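Long-range contact in N-acetylmuramoyl-L-alanine amidase (Mycobacteroides abscessus, PDB 7AGL), which probably hydrolyses the amide bond between N-acetylmuramic acid and L-alanine in peptidoglycan as a zinc-dependent amidase: residues V102-A107 against K177-L182. Sequence-based numbering, arbitrary orientation.
Sequences VVSIHA and KVLVEL. With ZN (zinc ion), chain B.
Strand residues Val102-Ala107 and Lys177-Leu182 run side by side in parallel register at the centre of the mixed sheet, joined by five backbone hydrogen bonds, among them Val180 N to Ser104 O at 2.8 Å. One face is aliphatic: Val103 CG2 meets Val178 CG2 at 4.2 Å, and Leu182 CD1 reaches Ile105 CG2 (3.9 Å) from the strand's end. Branched apolar residues suit this buried face, which helices 51-68, 132-147 and 197-215 cover. The opposite face mixes apolar and polar side chains and carries the zinc site. His106 binds zinc through ND1 at 2.2 Å; His16 and Glu51 complete the protein ligands. Leu179 CD2 lies 3.6 Å from His106 CD2, oblique to the ring, which probably restricts the ring's rotation. Lys177 runs its extended chain along Val102 CB and CG1, carrying NZ to a salt bridge with Glu94 and a hydrogen bond to Gly169 O. Ser104 OG, small enough to sit in plane at the His106 ring edge, hydrogen-bonds Asp13 OD2. Water 1, a zinc ligand, donates to Glu181 OE2 at 2.5 Å and to Ala107 O at 2.8 Å. Metal and carboxylate thus share one water, consistent with Glu181 helping to polarise it for hydrolysis, as in zinc amidases of this family.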
loop_
_atom_site.group_PDB
_atom_site.type_symbol
_atom_site.label_atom_id
_atom_site.label_comp_id
_atom_site.label_asym_id
_atom_site.label_seq_id
_atom_site.Cartn_x
_atom_site.Cartn_y
_atom_site.Cartn_z
ATOM N N VAL A 102 -8.678 3.248 2.911
ATOM C CA VAL A 102 -7.408 2.776 3.456
ATOM C C VAL A 102 -6.471 2.498 2.297
ATOM O O VAL A 102 -6.863 1.823 1.344
ATOM C CB VAL A 102 -7.582 1.488 4.285
ATOM C CG1 VAL A 102 -6.208 1.034 4.831
ATOM C CG2 VAL A 102 -8.595 1.711 5.393
ATOM N N VAL A 103 -5.228 2.981 2.383
ATOM C CA VAL A 103 -4.237 2.719 1.339
ATOM C C VAL A 103 -2.984 2.154 1.973
ATOM O O VAL A 103 -2.367 2.805 2.827
ATOM C CB VAL A 103 -3.890 3.972 0.529
ATOM C CG1 VAL A 103 -2.767 3.636 -0.448
ATOM C CG2 VAL A 103 -5.133 4.479 -0.203
ATOM N N SER A 104 -2.595 0.958 1.540
ATOM C CA SER A 104 -1.348 0.337 1.957
ATOM C C SER A 104 -0.322 0.569 0.854
ATOM O O SER A 104 -0.637 0.412 -0.332
ATOM C CB SER A 104 -1.569 -1.161 2.211
ATOM O OG SER A 104 -0.376 -1.833 2.587
ATOM N N ILE A 105 0.891 0.958 1.242
ATOM C CA ILE A 105 1.951 1.340 0.306
ATOM C C ILE A 105 3.096 0.338 0.419
ATOM O O ILE A 105 3.643 0.114 1.510
ATOM C CB ILE A 105 2.448 2.774 0.555
ATOM C CG1 ILE A 105 1.335 3.788 0.266
ATOM C CG2 ILE A 105 3.710 3.060 -0.285
ATOM C CD1 ILE A 105 0.833 3.790 -1.181
ATOM N N HIS A 106 3.460 -0.254 -0.720
ATOM C CA HIS A 106 4.506 -1.261 -0.812
ATOM C C HIS A 106 5.362 -0.974 -2.046
ATOM O O HIS A 106 5.021 -0.139 -2.891
ATOM C CB HIS A 106 3.893 -2.675 -0.894
ATOM C CG HIS A 106 3.386 -3.202 0.419
ATOM N ND1 HIS A 106 4.016 -4.217 1.100
ATOM C CD2 HIS A 106 2.314 -2.862 1.175
ATOM C CE1 HIS A 106 3.370 -4.478 2.222
ATOM N NE2 HIS A 106 2.322 -3.679 2.283
ATOM N N ALA A 107 6.515 -1.640 -2.120
ATOM C CA ALA A 107 7.281 -1.741 -3.355
ATOM C C ALA A 107 7.763 -3.177 -3.505
ATOM O O ALA A 107 7.961 -3.899 -2.516
ATOM C CB ALA A 107 8.465 -0.760 -3.389
ATOM N N LYS A 177 -10.294 -0.580 0.644
ATOM C CA LYS A 177 -8.854 -0.624 0.855
ATOM C C LYS A 177 -8.173 -1.119 -0.411
ATOM O O LYS A 177 -8.684 -2.005 -1.093
ATOM C CB LYS A 177 -8.496 -1.537 2.046
ATOM C CG LYS A 177 -6.975 -1.665 2.276
ATOM C CD LYS A 177 -6.653 -2.551 3.467
ATOM C CE LYS A 177 -5.154 -2.609 3.687
ATOM N NZ LYS A 177 -4.825 -3.323 4.979
ATOM N N VAL A 178 -7.012 -0.540 -0.721
ATOM C CA VAL A 178 -6.158 -1.052 -1.780
ATOM C C VAL A 178 -4.736 -1.108 -1.251
ATOM O O VAL A 178 -4.368 -0.383 -0.315
ATOM C CB VAL A 178 -6.239 -0.195 -3.078
ATOM C CG1 VAL A 178 -7.646 -0.256 -3.666
ATOM C CG2 VAL A 178 -5.816 1.252 -2.806
ATOM N N LEU A 179 -3.947 -2.014 -1.823
ATOM C CA LEU A 179 -2.519 -2.126 -1.526
ATOM C C LEU A 179 -1.812 -1.797 -2.826
ATOM O O LEU A 179 -1.901 -2.566 -3.794
ATOM C CB LEU A 179 -2.149 -3.524 -1.019
ATOM C CG LEU A 179 -0.709 -3.748 -0.518
ATOM C CD1 LEU A 179 -0.643 -5.044 0.310
ATOM C CD2 LEU A 179 0.352 -3.792 -1.636
ATOM N N VAL A 180 -1.120 -0.657 -2.851
ATOM C CA VAL A 180 -0.454 -0.195 -4.064
ATOM C C VAL A 180 1.007 -0.594 -3.977
ATOM O O VAL A 180 1.729 -0.113 -3.102
ATOM C CB VAL A 180 -0.594 1.323 -4.251
ATOM C CG1 VAL A 180 0.044 1.745 -5.577
ATOM C CG2 VAL A 180 -2.077 1.726 -4.234
ATOM N N GLU A 181 1.441 -1.472 -4.878
ATOM C CA GLU A 181 2.859 -1.703 -5.128
ATOM C C GLU A 181 3.299 -0.650 -6.150
ATOM O O GLU A 181 2.878 -0.684 -7.310
ATOM C CB GLU A 181 3.088 -3.130 -5.629
ATOM C CG GLU A 181 2.817 -4.228 -4.571
ATOM C CD GLU A 181 4.019 -4.515 -3.710
ATOM O OE1 GLU A 181 5.020 -3.773 -3.856
ATOM O OE2 GLU A 181 3.966 -5.477 -2.893
ATOM N N LEU A 182 4.118 0.315 -5.714
ATOM C CA LEU A 182 4.353 1.478 -6.561
ATOM C C LEU A 182 5.352 1.198 -7.674
ATOM O O LEU A 182 5.349 1.904 -8.682
ATOM C CB LEU A 182 4.809 2.680 -5.710
ATOM C CG LEU A 182 3.658 3.356 -4.963
ATOM C CD1 LEU A 182 4.182 4.351 -3.905
ATOM C CD2 LEU A 182 2.744 4.071 -5.935
HETATM ZN ZN ZN B . 5.926 -5.158 0.617
HETATM O O HOH W 1 6.026 -5.618 -1.503
HETATM O O HOH W 2 5.164 -7.264 0.748
#